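Local coordinates for Lmo0135 protein (Listeria monocytogenes EGD-e, PDB 5ISU), which probably serves as the extracellular substrate-binding component of an ABC transporter, with a likely role in peptide uptake, at residues A[404-408]-A[445-449]. Residues are numbered along the deposited sequence; the frame is centred on the assembly and turned at random.
Sequences NDPDA and RQEIY
Arg445 reaches out from helix 442-458 and takes the carboxylate of Asp405 end-on, one terminal nitrogen to each oxygen. The nearly straight bond of this salt bridge runs from Arg445 NH1 to Asp405 OD2, 2.8 Å long at 165° and in the plane of the guanidinium. Its companion, Arg445 NH2 to Asp405 OD1 at 3.0 Å, is more bent and tilted from that plane; the two flat groups are turned 32° against each other. Arg445 gets there with its chain extended from CG to NE, and NE itself donates to the carbonyl of Gly436. Asp405 OD1 works twice: its syn lone pair faces Arg445 NH2, while its anti lone pair accepts from the backbone N of Asp407 at 2.7 Å. That second bond is an Asx turn at the head of the 3-10 segment 406-408, so in this family 5 solute-binding protein the same carboxylate joins the loop after strand 395-400 to the helix and holds a backbone N-H within the loop. Pro406 stands at about a right angle to Tyr449 and points its CG into one face of the ring, CG 3.5 Å from the centroid of Tyr449 and only 4° off the normal, a CH-pi contact almost exactly over the centre. One helical turn on from Arg445, Tyr449 extends alongside the arginine, and Tyr449 OH accepts from Arg445 NH2 at 3.2 Å, well tilted from the guanidinium plane. The same hydroxyl donates to a water 2.5 Å from Tyr449 OH, which in turn donates to Asp407 OD1, an oxygen also salt-bridged to Lys410.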
loop_
_atom_site.group_PDB
_atom_site.type_symbol
_atom_site.label_atom_id
_atom_site.label_comp_id
_atom_site.label_asym_id
_atom_site.label_seq_id
_atom_site.Cartn_x
_atom_site.Cartn_y
_atom_site.Cartn_z
ATOM N N ASN A 404 3.182 7.285 3.039
ATOM C CA ASN A 404 4.226 8.308 3.093
ATOM C C ASN A 404 4.662 8.842 4.464
ATOM O O ASN A 404 5.652 9.571 4.522
ATOM C CB ASN A 404 3.812 9.505 2.192
ATOM C CG ASN A 404 3.677 9.120 0.722
ATOM O OD1 ASN A 404 4.186 8.081 0.278
ATOM N ND2 ASN A 404 2.991 9.963 -0.045
ATOM N N ASP A 405 3.916 8.536 5.530
ATOM C CA ASP A 405 4.267 8.992 6.869
ATOM C C ASP A 405 4.586 7.774 7.731
ATOM O O ASP A 405 3.788 6.833 7.795
ATOM C CB ASP A 405 3.169 9.863 7.506
ATOM C CG ASP A 405 3.630 10.510 8.851
ATOM O OD1 ASP A 405 3.808 9.772 9.869
ATOM O OD2 ASP A 405 3.801 11.762 8.895
ATOM N N PRO A 406 5.746 7.802 8.424
ATOM C CA PRO A 406 6.146 6.650 9.237
ATOM C C PRO A 406 5.209 6.323 10.403
ATOM O O PRO A 406 5.257 5.221 10.919
ATOM C CB PRO A 406 7.543 7.044 9.734
ATOM C CG PRO A 406 7.535 8.542 9.732
ATOM C CD PRO A 406 6.694 8.934 8.569
ATOM N N ASP A 407 4.354 7.250 10.805
ATOM C CA ASP A 407 3.418 6.975 11.923
ATOM C C ASP A 407 2.464 5.810 11.598
ATOM O O ASP A 407 2.050 5.078 12.492
ATOM C CB ASP A 407 2.594 8.207 12.255
ATOM C CG ASP A 407 1.695 8.005 13.477
ATOM O OD1 ASP A 407 2.219 7.767 14.591
ATOM O OD2 ASP A 407 0.459 8.123 13.331
ATOM N N ALA A 408 2.140 5.616 10.321
ATOM C CA ALA A 408 1.244 4.519 9.943
ATOM C C ALA A 408 1.844 3.126 10.244
ATOM O O ALA A 408 1.106 2.148 10.377
ATOM C CB ALA A 408 0.842 4.629 8.462
ATOM N N ARG A 445 11.724 15.677 14.428
ATOM C CA ARG A 445 10.905 14.547 14.072
ATOM C C ARG A 445 11.774 13.577 13.236
ATOM O O ARG A 445 11.651 12.357 13.361
ATOM C CB ARG A 445 9.639 15.017 13.336
ATOM C CG ARG A 445 8.527 13.996 13.396
ATOM C CD ARG A 445 7.325 14.268 12.503
ATOM N NE ARG A 445 6.409 13.134 12.679
ATOM C CZ ARG A 445 5.553 12.664 11.775
ATOM N NH1 ARG A 445 5.465 13.200 10.555
ATOM N NH2 ARG A 445 4.808 11.605 12.091
ATOM N N GLN A 446 12.680 14.127 12.420
ATOM C CA GLN A 446 13.594 13.297 11.636
ATOM C C GLN A 446 14.466 12.446 12.570
ATOM O O GLN A 446 14.588 11.241 12.364
ATOM C CB GLN A 446 14.484 14.136 10.696
ATOM C CG GLN A 446 15.372 13.294 9.769
ATOM C CD GLN A 446 16.277 14.124 8.854
ATOM O OE1 GLN A 446 17.422 13.743 8.584
ATOM N NE2 GLN A 446 15.785 15.269 8.404
ATOM N N GLU A 447 15.037 13.068 13.599
ATOM C CA GLU A 447 15.890 12.352 14.564
ATOM C C GLU A 447 15.172 11.196 15.267
ATOM O O GLU A 447 15.765 10.151 15.486
ATOM C CB GLU A 447 16.491 13.308 15.608
ATOM C CG GLU A 447 17.517 14.265 15.025
ATOM C CD GLU A 447 18.193 15.166 16.056
ATOM O OE1 GLU A 447 17.865 15.110 17.269
ATOM O OE2 GLU A 447 19.080 15.944 15.642
ATOM N N ILE A 448 13.892 11.382 15.581
ATOM C CA ILE A 448 13.102 10.349 16.256
ATOM C C ILE A 448 12.906 9.123 15.361
ATOM O O ILE A 448 13.139 7.992 15.797
ATOM C CB ILE A 448 11.731 10.894 16.734
ATOM C CG1 ILE A 448 11.953 11.931 17.835
ATOM C CG2 ILE A 448 10.856 9.761 17.279
ATOM C CD1 ILE A 448 10.747 12.796 18.136
ATOM N N TYR A 449 12.476 9.328 14.122
ATOM C CA TYR A 449 12.287 8.177 13.241
ATOM C C TYR A 449 13.624 7.535 12.819
ATOM O O TYR A 449 13.658 6.346 12.501
ATOM C CB TYR A 449 11.353 8.492 12.076
ATOM C CG TYR A 449 9.935 8.714 12.572
ATOM C CD1 TYR A 449 9.129 7.639 12.942
ATOM C CD2 TYR A 449 9.417 9.991 12.698
ATOM C CE1 TYR A 449 7.849 7.841 13.433
ATOM C CE2 TYR A 449 8.141 10.202 13.179
ATOM C CZ TYR A 449 7.357 9.133 13.542
ATOM O OH TYR A 449 6.073 9.375 13.986
HETATM O O HOH W 1 4.889 7.579 15.204
#